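Local coordinates for protein TetR family transcriptional regulator (Clostridium perfringens, PDB 6AZH) that probably regulates transcription as a TetR-family DNA-binding dimer, with a putative role in controlling genes of fatty acid metabolism, at residues G128-L133 with L150-F155; I64-L69 with I122-E127; K9-A14 with A36-G41; I16-T21 with D30-K35. One frame throughout, in Å; residues are numbered along the deposited sequence.

Interaction 1 (G128-L133 with L150-F155)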
loop_
_atom_site.group_PDB
_atom_site.type_symbol
_atom_site.label_atom_id
_atom_site.label_comp_id
_atom_site.label_asym_id
_atom_site.label_seq_id
_atom_site.Cartn_x
_atom_site.Cartn_y
_atom_site.Cartn_z
ATOM N N GLY A 128 -4.556 -0.782 17.845
ATOM C CA GLY A 128 -4.273 -2.006 18.580
ATOM C C GLY A 128 -2.809 -2.401 18.494
ATOM O O GLY A 128 -2.211 -2.819 19.489
ATOM N N ILE A 129 -2.214 -2.270 17.300
ATOM C CA ILE A 129 -0.779 -2.506 17.140
ATOM C C ILE A 129 0.016 -1.547 18.016
ATOM O O ILE A 129 0.986 -1.943 18.674
ATOM C CB ILE A 129 -0.364 -2.382 15.656
ATOM C CG1 ILE A 129 -1.075 -3.436 14.787
ATOM C CG2 ILE A 129 1.180 -2.489 15.505
ATOM C CD1 ILE A 129 -0.927 -3.193 13.269
ATOM N N GLU A 130 -0.377 -0.270 18.038
ATOM C CA GLU A 130 0.314 0.692 18.896
ATOM C C GLU A 130 0.267 0.261 20.352
ATOM O O GLU A 130 1.260 0.400 21.078
ATOM C CB GLU A 130 -0.292 2.084 18.746
ATOM C CG GLU A 130 -0.135 2.626 17.339
ATOM C CD GLU A 130 -0.786 3.974 17.127
ATOM O OE1 GLU A 130 -1.234 4.590 18.114
ATOM O OE2 GLU A 130 -0.846 4.410 15.959
ATOM N N ARG A 131 -0.869 -0.281 20.796
ATOM C CA ARG A 131 -0.975 -0.697 22.191
ATOM C C ARG A 131 0.017 -1.810 22.521
ATOM O O ARG A 131 0.636 -1.789 23.587
ATOM C CB ARG A 131 -2.405 -1.132 22.508
ATOM C CG ARG A 131 -3.405 0.029 22.484
ATOM C CD ARG A 131 -4.725 -0.364 23.096
ATOM N NE ARG A 131 -5.477 -1.271 22.237
ATOM C CZ ARG A 131 -6.297 -0.871 21.264
ATOM N NH1 ARG A 131 -6.474 0.421 21.024
ATOM N NH2 ARG A 131 -6.942 -1.764 20.532
ATOM N N ILE A 132 0.176 -2.793 21.631
ATOM C CA ILE A 132 1.150 -3.855 21.886
ATOM C C ILE A 132 2.559 -3.282 21.910
ATOM O O ILE A 132 3.377 -3.643 22.774
ATOM C CB ILE A 132 1.012 -4.988 20.852
ATOM C CG1 ILE A 132 -0.390 -5.606 20.921
ATOM C CG2 ILE A 132 2.095 -6.074 21.060
ATOM C CD1 ILE A 132 -0.695 -6.512 19.754
ATOM N N LEU A 133 2.865 -2.366 20.979
ATOM C CA LEU A 133 4.202 -1.777 20.941
ATOM C C LEU A 133 4.493 -0.999 22.215
ATOM O O LEU A 133 5.602 -1.079 22.757
ATOM C CB LEU A 133 4.363 -0.872 19.718
ATOM C CG LEU A 133 4.333 -1.597 18.365
ATOM C CD1 LEU A 133 4.258 -0.586 17.205
ATOM C CD2 LEU A 133 5.514 -2.536 18.185
ATOM N N LEU A 150 6.022 3.395 13.734
ATOM C CA LEU A 150 6.308 1.965 13.661
ATOM C C LEU A 150 5.041 1.158 13.395
ATOM O O LEU A 150 5.025 0.280 12.524
ATOM C CB LEU A 150 6.981 1.495 14.951
ATOM C CG LEU A 150 7.324 0.006 14.991
ATOM C CD1 LEU A 150 8.172 -0.391 13.779
ATOM C CD2 LEU A 150 8.065 -0.321 16.287
ATOM N N ALA A 151 3.962 1.449 14.130
ATOM C CA ALA A 151 2.731 0.684 13.945
ATOM C C ALA A 151 2.230 0.786 12.511
ATOM O O ALA A 151 1.731 -0.195 11.951
ATOM C CB ALA A 151 1.650 1.155 14.910
ATOM N N HIS A 152 2.364 1.962 11.893
ATOM C CA HIS A 152 1.948 2.066 10.496
ATOM C C HIS A 152 2.868 1.271 9.582
ATOM O O HIS A 152 2.412 0.727 8.574
ATOM C CB HIS A 152 1.899 3.526 10.055
ATOM C CG HIS A 152 0.639 4.218 10.459
ATOM N ND1 HIS A 152 0.397 4.611 11.756
ATOM C CD2 HIS A 152 -0.463 4.555 9.748
ATOM C CE1 HIS A 152 -0.795 5.182 11.823
ATOM N NE2 HIS A 152 -1.336 5.162 10.619
ATOM N N SER A 153 4.157 1.182 9.925
ATOM C CA SER A 153 5.078 0.342 9.173
ATOM C C SER A 153 4.709 -1.127 9.297
ATOM O O SER A 153 4.863 -1.890 8.336
ATOM C CB SER A 153 6.520 0.562 9.656
ATOM O OG SER A 153 7.003 1.802 9.177
ATOM N N LEU A 154 4.252 -1.550 10.480
ATOM C CA LEU A 154 3.871 -2.948 10.659
ATOM C C LEU A 154 2.608 -3.273 9.882
ATOM O O LEU A 154 2.510 -4.342 9.269
ATOM C CB LEU A 154 3.673 -3.274 12.139
ATOM C CG LEU A 154 4.877 -3.052 13.043
ATOM C CD1 LEU A 154 4.606 -3.716 14.378
ATOM C CD2 LEU A 154 6.120 -3.599 12.376
ATOM N N PHE A 155 1.632 -2.356 9.879
ATOM C CA PHE A 155 0.481 -2.538 9.008
ATOM C C PHE A 155 0.899 -2.486 7.540
ATOM O O PHE A 155 0.436 -3.292 6.723
ATOM C CB PHE A 155 -0.583 -1.478 9.289
ATOM C CG PHE A 155 -1.805 -1.634 8.432
ATOM C CD1 PHE A 155 -2.757 -2.593 8.742
ATOM C CD2 PHE A 155 -1.976 -0.853 7.300
ATOM C CE1 PHE A 155 -3.876 -2.762 7.938
ATOM C CE2 PHE A 155 -3.084 -1.015 6.495
ATOM C CZ PHE A 155 -4.036 -1.965 6.819
#
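The carboxylate oxygen OE2 of E130 is gripped by two partners outside the contact. R168 of the second subunit forms a salt bridge to it, and S148 OG adds a weak hydrogen bond. H152 stands nearby, with E130 OE2 4.2 Å from H152 CE1 and oblique to the ring. H152 ND1 bonds to the backbone carbonyl of S148. A positive R168 beside the carboxylate would help keep E130 ionised.

The stem of E130 also packs. Its CG lies beside the backbone N (chi1 -63°) and the chain then runs extended, so CG rests on the methyl of A151, with E130 CG 3.4 Å from A151 CB. This is where the segments come closest: the CA atoms of E130 and A151 are 5.5 Å apart. The same methyl also meets I129, with I129 CG2 3.7 Å from A151 CB. That CG2 is 3.8 Å from L154 CD1, and the two side chains cross obliquely.

One turn on, L133 sends CD1 over the backbone of A151, 3.7 Å from A151 N. L133 CD1 also touches L150 CG. Its other branch, CD2, meets L154 CD1 tip to tip at 4.1 Å.

The small A151 lets segments 128-133 and 150-155 cross at 121°, their axes 9.0 Å apart. Helix 79-96 packs on I129 through Q90 and on L133 through L83. I132 packs on both helix 50-74 and helix 79-96. Beyond helix 147-165 lies the second subunit, whose Y164 meets the H152 ring and whose L163 packs on F155.

Interaction 2 (I64-L69 with I122-E127)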
loop_
_atom_site.group_PDB
_atom_site.type_symbol
_atom_site.label_atom_id
_atom_site.label_comp_id
_atom_site.label_asym_id
_atom_site.label_seq_id
_atom_site.Cartn_x
_atom_site.Cartn_y
_atom_site.Cartn_z
ATOM N N ILE A 64 -13.384 -9.306 11.611
ATOM C CA ILE A 64 -12.475 -10.390 11.965
ATOM C C ILE A 64 -11.079 -9.844 12.253
ATOM O O ILE A 64 -10.350 -10.409 13.069
ATOM C CB ILE A 64 -12.470 -11.477 10.863
ATOM C CG1 ILE A 64 -11.677 -12.725 11.286
ATOM C CG2 ILE A 64 -11.926 -10.936 9.552
ATOM C CD1 ILE A 64 -12.288 -13.505 12.425
ATOM N N TRP A 65 -10.692 -8.732 11.619
ATOM C CA TRP A 65 -9.387 -8.134 11.908
ATOM C C TRP A 65 -9.332 -7.623 13.346
ATOM O O TRP A 65 -8.395 -7.933 14.095
ATOM C CB TRP A 65 -9.089 -7.013 10.908
ATOM C CG TRP A 65 -8.867 -7.531 9.503
ATOM C CD1 TRP A 65 -9.826 -7.894 8.602
ATOM C CD2 TRP A 65 -7.604 -7.778 8.866
ATOM N NE1 TRP A 65 -9.247 -8.340 7.441
ATOM C CE2 TRP A 65 -7.879 -8.286 7.579
ATOM C CE3 TRP A 65 -6.265 -7.630 9.268
ATOM C CZ2 TRP A 65 -6.867 -8.626 6.675
ATOM C CZ3 TRP A 65 -5.260 -7.971 8.370
ATOM C CH2 TRP A 65 -5.565 -8.466 7.095
ATOM N N HIS A 66 -10.346 -6.854 13.756
ATOM C CA HIS A 66 -10.426 -6.388 15.140
ATOM C C HIS A 66 -10.524 -7.554 16.113
ATOM O O HIS A 66 -9.892 -7.541 17.175
ATOM C CB HIS A 66 -11.638 -5.475 15.330
ATOM C CG HIS A 66 -11.487 -4.132 14.705
ATOM N ND1 HIS A 66 -10.528 -3.234 15.109
ATOM C CD2 HIS A 66 -12.182 -3.528 13.713
ATOM C CE1 HIS A 66 -10.628 -2.136 14.382
ATOM N NE2 HIS A 66 -11.631 -2.285 13.534
ATOM N N GLU A 67 -11.318 -8.568 15.769
ATOM C CA GLU A 67 -11.500 -9.707 16.664
ATOM C C GLU A 67 -10.182 -10.429 16.913
ATOM O O GLU A 67 -9.814 -10.706 18.063
ATOM C CB GLU A 67 -12.531 -10.667 16.076
ATOM C CG GLU A 67 -12.710 -11.962 16.865
ATOM C CD GLU A 67 -13.658 -12.926 16.178
ATOM O OE1 GLU A 67 -13.478 -14.153 16.344
ATOM O OE2 GLU A 67 -14.571 -12.450 15.455
ATOM N N LYS A 68 -9.460 -10.747 15.836
ATOM C CA LYS A 68 -8.213 -11.491 15.974
ATOM C C LYS A 68 -7.121 -10.659 16.627
ATOM O O LYS A 68 -6.312 -11.203 17.390
ATOM C CB LYS A 68 -7.752 -12.007 14.613
ATOM C CG LYS A 68 -8.644 -13.099 14.060
ATOM C CD LYS A 68 -7.870 -14.056 13.175
ATOM C CE LYS A 68 -8.787 -15.101 12.542
ATOM N NZ LYS A 68 -9.110 -16.207 13.484
ATOM N N LEU A 69 -7.085 -9.348 16.365
ATOM C CA LEU A 69 -6.112 -8.504 17.050
ATOM C C LEU A 69 -6.440 -8.394 18.534
ATOM O O LEU A 69 -5.545 -8.495 19.382
ATOM C CB LEU A 69 -6.054 -7.121 16.408
ATOM C CG LEU A 69 -5.063 -6.128 17.015
ATOM C CD1 LEU A 69 -3.640 -6.678 16.957
ATOM C CD2 LEU A 69 -5.154 -4.783 16.299
ATOM N N ILE A 122 -9.275 1.851 9.515
ATOM C CA ILE A 122 -7.944 1.247 9.540
ATOM C C ILE A 122 -7.147 1.773 10.725
ATOM O O ILE A 122 -6.406 1.023 11.379
ATOM C CB ILE A 122 -7.235 1.511 8.196
ATOM C CG1 ILE A 122 -8.001 0.819 7.050
ATOM C CG2 ILE A 122 -5.777 1.100 8.244
ATOM C CD1 ILE A 122 -8.120 -0.686 7.190
ATOM N N THR A 123 -7.291 3.065 11.023
ATOM C CA THR A 123 -6.590 3.661 12.161
ATOM C C THR A 123 -6.991 2.993 13.464
ATOM O O THR A 123 -6.132 2.704 14.309
ATOM C CB THR A 123 -6.862 5.170 12.208
ATOM O OG1 THR A 123 -6.228 5.791 11.087
ATOM C CG2 THR A 123 -6.305 5.802 13.493
ATOM N N GLU A 124 -8.293 2.730 13.642
ATOM C CA GLU A 124 -8.751 1.950 14.790
ATOM C C GLU A 124 -8.008 0.624 14.904
ATOM O O GLU A 124 -7.591 0.225 16.000
ATOM C CB GLU A 124 -10.255 1.697 14.691
ATOM C CG GLU A 124 -11.110 2.921 14.986
ATOM C CD GLU A 124 -12.586 2.696 14.666
ATOM O OE1 GLU A 124 -12.988 1.533 14.453
ATOM O OE2 GLU A 124 -13.344 3.689 14.625
ATOM N N TYR A 125 -7.839 -0.083 13.787
ATOM C CA TYR A 125 -7.070 -1.322 13.819
ATOM C C TYR A 125 -5.616 -1.056 14.200
ATOM O O TYR A 125 -5.047 -1.759 15.044
ATOM C CB TYR A 125 -7.153 -2.037 12.467
ATOM C CG TYR A 125 -6.310 -3.291 12.401
ATOM C CD1 TYR A 125 -6.794 -4.501 12.886
ATOM C CD2 TYR A 125 -5.027 -3.270 11.869
ATOM C CE1 TYR A 125 -6.038 -5.636 12.835
ATOM C CE2 TYR A 125 -4.260 -4.411 11.821
ATOM C CZ TYR A 125 -4.774 -5.594 12.307
ATOM O OH TYR A 125 -4.014 -6.743 12.264
ATOM N N ILE A 126 -4.993 -0.045 13.584
ATOM C CA ILE A 126 -3.575 0.225 13.835
ATOM C C ILE A 126 -3.337 0.629 15.291
ATOM O O ILE A 126 -2.263 0.363 15.849
ATOM C CB ILE A 126 -3.063 1.283 12.833
ATOM C CG1 ILE A 126 -3.049 0.695 11.422
ATOM C CG2 ILE A 126 -1.654 1.791 13.195
ATOM C CD1 ILE A 126 -2.761 1.698 10.344
ATOM N N GLU A 127 -4.335 1.235 15.943
ATOM C CA GLU A 127 -4.178 1.589 17.353
ATOM C C GLU A 127 -3.987 0.361 18.231
ATOM O O GLU A 127 -3.334 0.446 19.278
ATOM C CB GLU A 127 -5.384 2.399 17.834
ATOM C CG GLU A 127 -5.321 3.854 17.411
ATOM C CD GLU A 127 -6.664 4.553 17.503
ATOM O OE1 GLU A 127 -7.653 3.910 17.928
ATOM O OE2 GLU A 127 -6.724 5.746 17.144
HETATM O O HOH W 1 -12.266 -0.229 12.391
#
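Helix 50-74 is the long helix that, in the TetR fold, leads from the DNA-binding domain into the C-terminal body. Here its segment 64-69 runs nearly parallel to segment 122-127 of helix 113-138, at 9° and with the axes 10.2 Å apart. Y125 fills the gap. Its CG is anti to the backbone N (chi1 177°), which swings the ring across to W65 and L69. The edge of the W65 six-membered ring points at one face of Y125 in a T-shaped stack, with centroids 5.8 Å apart.

On the opposite face, L69 CD2 makes a CH-pi contact, 4.0 Å from the Y125 ring centroid. The same methyl sits 3.3 Å from Y125 O. Two faces covered in this way hold the phenol plane within the helical body of the regulator. Helix 79-96 closes the group, where Q90 takes the hydrogen bond of Y125 OH and M89 packs on the ring.

On the outer side, H66 presents its ring edge, with CE1 3.5 Å from Y125 N. Water then links the two helices: it lies a short 2.4 Å from H66 NE2 and donates to E124 OE1 at 2.8 Å. E124 is exposed, so this bridge lies away from the buried tyrosine.

Interaction 3 (K9-A14 with A36-G41)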
loop_
_atom_site.group_PDB
_atom_site.type_symbol
_atom_site.label_atom_id
_atom_site.label_comp_id
_atom_site.label_asym_id
_atom_site.label_seq_id
_atom_site.Cartn_x
_atom_site.Cartn_y
_atom_site.Cartn_z
ATOM N N LYS A 9 -25.140 -11.686 2.719
ATOM C CA LYS A 9 -23.921 -12.458 2.479
ATOM C C LYS A 9 -23.585 -12.530 0.995
ATOM O O LYS A 9 -22.416 -12.413 0.611
ATOM C CB LYS A 9 -24.038 -13.874 3.051
ATOM C CG LYS A 9 -22.797 -14.750 2.763
ATOM C CD LYS A 9 -22.668 -15.893 3.771
ATOM C CE LYS A 9 -21.271 -16.516 3.755
ATOM N NZ LYS A 9 -21.021 -17.289 2.508
ATOM N N ALA A 10 -24.596 -12.724 0.138
ATOM C CA ALA A 10 -24.339 -12.810 -1.292
ATOM C C ALA A 10 -23.827 -11.481 -1.833
ATOM O O ALA A 10 -22.879 -11.452 -2.624
ATOM C CB ALA A 10 -25.618 -13.235 -2.038
ATOM N N ILE A 11 -24.452 -10.377 -1.415
ATOM C CA ILE A 11 -24.010 -9.042 -1.816
ATOM C C ILE A 11 -22.612 -8.787 -1.289
ATOM O O ILE A 11 -21.735 -8.297 -2.011
ATOM C CB ILE A 11 -25.005 -7.982 -1.305
ATOM C CG1 ILE A 11 -26.320 -8.071 -2.096
ATOM C CG2 ILE A 11 -24.424 -6.557 -1.398
ATOM C CD1 ILE A 11 -27.465 -7.376 -1.435
ATOM N N PHE A 12 -22.382 -9.124 -0.023
ATOM C CA PHE A 12 -21.059 -8.954 0.581
ATOM C C PHE A 12 -19.981 -9.638 -0.246
ATOM O O PHE A 12 -18.995 -9.007 -0.656
ATOM C CB PHE A 12 -21.082 -9.504 2.008
ATOM C CG PHE A 12 -19.737 -9.475 2.709
ATOM C CD1 PHE A 12 -19.266 -8.307 3.281
ATOM C CD2 PHE A 12 -18.968 -10.625 2.810
ATOM C CE1 PHE A 12 -18.038 -8.276 3.935
ATOM C CE2 PHE A 12 -17.726 -10.607 3.465
ATOM C CZ PHE A 12 -17.269 -9.431 4.035
ATOM N N GLU A 13 -20.151 -10.937 -0.512
ATOM C CA GLU A 13 -19.116 -11.669 -1.231
ATOM C C GLU A 13 -18.983 -11.190 -2.671
ATOM O O GLU A 13 -17.864 -11.053 -3.180
ATOM C CB GLU A 13 -19.397 -13.168 -1.175
ATOM C CG GLU A 13 -18.916 -13.787 0.132
ATOM C CD GLU A 13 -19.260 -15.254 0.279
ATOM O OE1 GLU A 13 -19.620 -15.899 -0.733
ATOM O OE2 GLU A 13 -19.173 -15.764 1.418
ATOM N N ALA A 14 -20.100 -10.927 -3.354
ATOM C CA ALA A 14 -19.994 -10.433 -4.719
ATOM C C ALA A 14 -19.396 -9.036 -4.761
ATOM O O ALA A 14 -18.605 -8.722 -5.662
ATOM C CB ALA A 14 -21.371 -10.441 -5.409
ATOM N N ALA A 36 -24.137 -11.246 -7.405
ATOM C CA ALA A 36 -24.658 -11.820 -6.173
ATOM C C ALA A 36 -25.827 -12.769 -6.393
ATOM O O ALA A 36 -26.195 -13.479 -5.456
ATOM C CB ALA A 36 -25.102 -10.713 -5.216
ATOM N N ASN A 37 -26.431 -12.785 -7.576
ATOM C CA ASN A 37 -27.666 -13.543 -7.778
ATOM C C ASN A 37 -28.736 -13.084 -6.797
ATOM O O ASN A 37 -29.412 -13.895 -6.168
ATOM C CB ASN A 37 -27.422 -15.045 -7.634
ATOM C CG ASN A 37 -27.162 -15.714 -8.945
ATOM O OD1 ASN A 37 -28.081 -16.237 -9.572
ATOM N ND2 ASN A 37 -25.904 -15.721 -9.366
ATOM N N VAL A 38 -28.855 -11.768 -6.636
ATOM C CA VAL A 38 -29.851 -11.137 -5.782
ATOM C C VAL A 38 -30.711 -10.233 -6.655
ATOM O O VAL A 38 -30.183 -9.393 -7.391
ATOM C CB VAL A 38 -29.196 -10.333 -4.649
ATOM C CG1 VAL A 38 -30.213 -9.471 -3.941
ATOM C CG2 VAL A 38 -28.538 -11.280 -3.665
ATOM N N ALA A 39 -32.025 -10.408 -6.584
ATOM C CA ALA A 39 -32.915 -9.541 -7.348
ATOM C C ALA A 39 -32.641 -8.076 -7.007
ATOM O O ALA A 39 -32.495 -7.718 -5.837
ATOM C CB ALA A 39 -34.373 -9.902 -7.046
ATOM N N LYS A 40 -32.583 -7.215 -8.034
ATOM C CA LYS A 40 -32.160 -5.835 -7.794
ATOM C C LYS A 40 -33.102 -5.112 -6.838
ATOM O O LYS A 40 -32.659 -4.298 -6.015
ATOM C CB LYS A 40 -32.040 -5.069 -9.117
ATOM C CG LYS A 40 -30.851 -4.113 -9.145
ATOM C CD LYS A 40 -30.775 -3.309 -10.433
ATOM C CE LYS A 40 -30.729 -4.203 -11.651
ATOM N NZ LYS A 40 -29.841 -3.632 -12.706
ATOM N N GLY A 41 -34.406 -5.390 -6.925
ATOM C CA GLY A 41 -35.335 -4.775 -5.988
ATOM C C GLY A 41 -35.049 -5.153 -4.546
ATOM O O GLY A 41 -35.195 -4.333 -3.635
#
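A positive phi at N37 (57°) and an extended V38 turn the chain out of helix 29-36 and bring V38 against helix 6-26 before the chain moves on to helix 40-46. N37 ends the helix in a Schellman motif. V38 has CG1 anti to the backbone N (chi1 169°). Its other branch, CG2, is thereby brought 3.9 Å from A10 CB, and it also touches I11 CG1.

Three alanines make the closest part of the contact. The methyl of A36 points into helix 6-26, with A36 CB 3.5 Å from A10 O and 3.7 Å from A14 CB. In return A10 CB lies 3.5 Å from A36 O, and A14 CB lies 3.5 Å from A36 N. Such small side chains let the backbones come near: the CA atoms of A10 and A36 are 5.0 Å apart.

This is the turn of the helix-turn-helix. Helix 40-46 probably reads the operator, as in other TetR proteins. The chemistry across the segments is apolar, so the fit of 36-41 against 9-14 rests on shape; polar ties of the turn, such as K40 to D30 and R6 to N37 O, lie outside the pair.

Interaction 4 (I16-T21 with D30-K35)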
loop_
_atom_site.group_PDB
_atom_site.type_symbol
_atom_site.label_atom_id
_atom_site.label_comp_id
_atom_site.label_asym_id
_atom_site.label_seq_id
_atom_site.Cartn_x
_atom_site.Cartn_y
_atom_site.Cartn_z
ATOM N N ILE A 16 -17.257 -7.618 -2.803
ATOM C CA ILE A 16 -15.802 -7.667 -2.638
ATOM C C ILE A 16 -15.124 -7.896 -3.981
ATOM O O ILE A 16 -14.177 -7.192 -4.346
ATOM C CB ILE A 16 -15.398 -8.749 -1.623
ATOM C CG1 ILE A 16 -15.651 -8.262 -0.202
ATOM C CG2 ILE A 16 -13.931 -9.080 -1.790
ATOM C CD1 ILE A 16 -15.720 -9.381 0.811
ATOM N N ASN A 17 -15.605 -8.890 -4.741
ATOM C CA ASN A 17 -14.953 -9.222 -6.006
ATOM C C ASN A 17 -15.140 -8.121 -7.046
ATOM O O ASN A 17 -14.200 -7.792 -7.778
ATOM C CB ASN A 17 -15.465 -10.558 -6.528
ATOM C CG ASN A 17 -14.917 -11.716 -5.753
ATOM O OD1 ASN A 17 -13.782 -11.670 -5.271
ATOM N ND2 ASN A 17 -15.718 -12.763 -5.610
ATOM N N VAL A 18 -16.332 -7.524 -7.120
ATOM C CA VAL A 18 -16.551 -6.435 -8.073
ATOM C C VAL A 18 -15.648 -5.253 -7.741
ATOM O O VAL A 18 -14.913 -4.747 -8.600
ATOM C CB VAL A 18 -18.032 -6.020 -8.092
ATOM C CG1 VAL A 18 -18.212 -4.807 -8.977
ATOM C CG2 VAL A 18 -18.906 -7.179 -8.606
ATOM N N PHE A 19 -15.690 -4.796 -6.485
ATOM C CA PHE A 19 -14.831 -3.691 -6.063
ATOM C C PHE A 19 -13.349 -4.022 -6.275
ATOM O O PHE A 19 -12.574 -3.160 -6.696
ATOM C CB PHE A 19 -15.095 -3.349 -4.593
ATOM C CG PHE A 19 -16.378 -2.602 -4.348
ATOM C CD1 PHE A 19 -16.682 -1.455 -5.073
ATOM C CD2 PHE A 19 -17.267 -3.028 -3.361
ATOM C CE1 PHE A 19 -17.858 -0.753 -4.830
ATOM C CE2 PHE A 19 -18.446 -2.336 -3.106
ATOM C CZ PHE A 19 -18.746 -1.192 -3.847
ATOM N N ALA A 20 -12.933 -5.257 -5.981
ATOM C CA ALA A 20 -11.517 -5.593 -6.145
ATOM C C ALA A 20 -11.113 -5.645 -7.613
ATOM O O ALA A 20 -9.972 -5.319 -7.952
ATOM C CB ALA A 20 -11.192 -6.929 -5.474
ATOM N N THR A 21 -12.031 -6.037 -8.489
ATOM C CA THR A 21 -11.720 -6.160 -9.907
ATOM C C THR A 21 -11.723 -4.798 -10.599
ATOM O O THR A 21 -10.788 -4.457 -11.329
ATOM C CB THR A 21 -12.737 -7.103 -10.559
ATOM O OG1 THR A 21 -12.531 -8.429 -10.057
ATOM C CG2 THR A 21 -12.591 -7.094 -12.083
ATOM N N ASP A 30 -25.716 -2.459 -10.384
ATOM C CA ASP A 30 -26.174 -3.395 -11.413
ATOM C C ASP A 30 -25.307 -4.648 -11.453
ATOM O O ASP A 30 -25.812 -5.776 -11.494
ATOM C CB ASP A 30 -26.155 -2.730 -12.795
ATOM C CG ASP A 30 -27.114 -1.567 -12.915
ATOM O OD1 ASP A 30 -28.169 -1.560 -12.242
ATOM O OD2 ASP A 30 -26.797 -0.660 -13.709
ATOM N N GLU A 31 -23.985 -4.462 -11.450
ATOM C CA GLU A 31 -23.077 -5.594 -11.537
ATOM C C GLU A 31 -23.072 -6.400 -10.242
ATOM O O GLU A 31 -23.030 -7.636 -10.278
ATOM C CB GLU A 31 -21.666 -5.102 -11.888
ATOM C CG GLU A 31 -20.586 -6.184 -11.928
ATOM C CD GLU A 31 -20.705 -7.144 -13.110
ATOM O OE1 GLU A 31 -21.648 -7.013 -13.926
ATOM O OE2 GLU A 31 -19.833 -8.035 -13.227
ATOM N N ILE A 32 -23.140 -5.723 -9.090
ATOM C CA ILE A 32 -23.137 -6.431 -7.812
ATOM C C ILE A 32 -24.387 -7.297 -7.671
ATOM O O ILE A 32 -24.316 -8.440 -7.205
ATOM C CB ILE A 32 -22.995 -5.436 -6.641
ATOM C CG1 ILE A 32 -21.599 -4.792 -6.671
ATOM C CG2 ILE A 32 -23.239 -6.144 -5.299
ATOM C CD1 ILE A 32 -21.439 -3.563 -5.790
ATOM N N ALA A 33 -25.547 -6.779 -8.081
ATOM C CA ALA A 33 -26.773 -7.577 -8.013
ATOM C C ALA A 33 -26.655 -8.813 -8.891
ATOM O O ALA A 33 -27.004 -9.924 -8.475
ATOM C CB ALA A 33 -27.986 -6.738 -8.446
ATOM N N SER A 34 -26.163 -8.626 -10.115
ATOM C CA SER A 34 -26.003 -9.734 -11.046
ATOM C C SER A 34 -25.053 -10.777 -10.486
ATOM O O SER A 34 -25.373 -11.970 -10.444
ATOM C CB SER A 34 -25.499 -9.202 -12.388
ATOM O OG SER A 34 -25.160 -10.259 -13.255
ATOM N N LYS A 35 -23.885 -10.333 -10.008
ATOM C CA LYS A 35 -22.894 -11.277 -9.506
ATOM C C LYS A 35 -23.369 -11.956 -8.232
ATOM O O LYS A 35 -23.025 -13.122 -7.985
ATOM C CB LYS A 35 -21.559 -10.565 -9.272
ATOM C CG LYS A 35 -20.784 -10.239 -10.550
ATOM C CD LYS A 35 -20.139 -11.489 -11.144
ATOM C CE LYS A 35 -19.222 -11.146 -12.321
ATOM N NZ LYS A 35 -19.984 -10.864 -13.569
#
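V18 carries the tight part of this contact, and the charged side chains of E31 and K35 form its looser edge. With CG1 anti to the backbone N (chi1 174°), V18 spreads both methyls against helix 29-36. V18 CB lies 4.0 Å from I32 CG1. Its CG2 meets E31 CG at 3.9 Å and K35 CG at 4.1 Å, so one methyl rests between two aliphatic stems. I32 has CG1 beside its backbone N, and its tip then reaches F19, with I32 CD1 4.1 Å from F19 CZ and oblique to the ring. F19 is held further by F54, which meets it edge-to-face, and by M103 of helix 98-106. I32 also packs on I11 and A15, so this side of the contact is buried.

At the outer edge E31 bends at chi2 (71°) and K35 bends back, which brings K35 NZ 2.9 Å from E31 OE2 in a salt bridge. The lysine meets the carboxylate from above its plane. K35 is exposed and E31 is partly so. On helix 6-26, T21 OG1 donates to N17 O at 2.9 Å, and the same carbonyl takes T21 N. The backbone of T21 also bonds to the second subunit.

The axes of segments 16-21 and 30-35 are 9.8 Å apart and cross at 135°. These are the first two helices of the three-helix DNA-binding domain. The chemistry across them is apolar throughout. E31 and K35 pair with each other along their own helix, while their hydrocarbon stems pack on V18 and join helix 29-36 to helix 6-26.

Overall arrangement
The four contacts form two touching pairs, one in the DNA-binding domain and one in the C-terminal body. Interactions 3 and 4 share helix 6-26, with centres 9 Å apart. They are joined by a salt bridge, K40 NZ to D30 OD1 at 2.7 Å, and by a probable hydrogen bond from V38 N to A33 O. Interactions 1 and 2 share helix 113-138, with centres 10 Å apart. L69 CD2 packs on G128 CA at 3.7 Å, and I126 packs on A151 and H152. Interactions 1 and 3 lie about 35 Å apart, centre to centre. Helix 50-74 follows helix 40-46 and carries half of interaction 2. Interactions 1 and 4 both touch the second subunit.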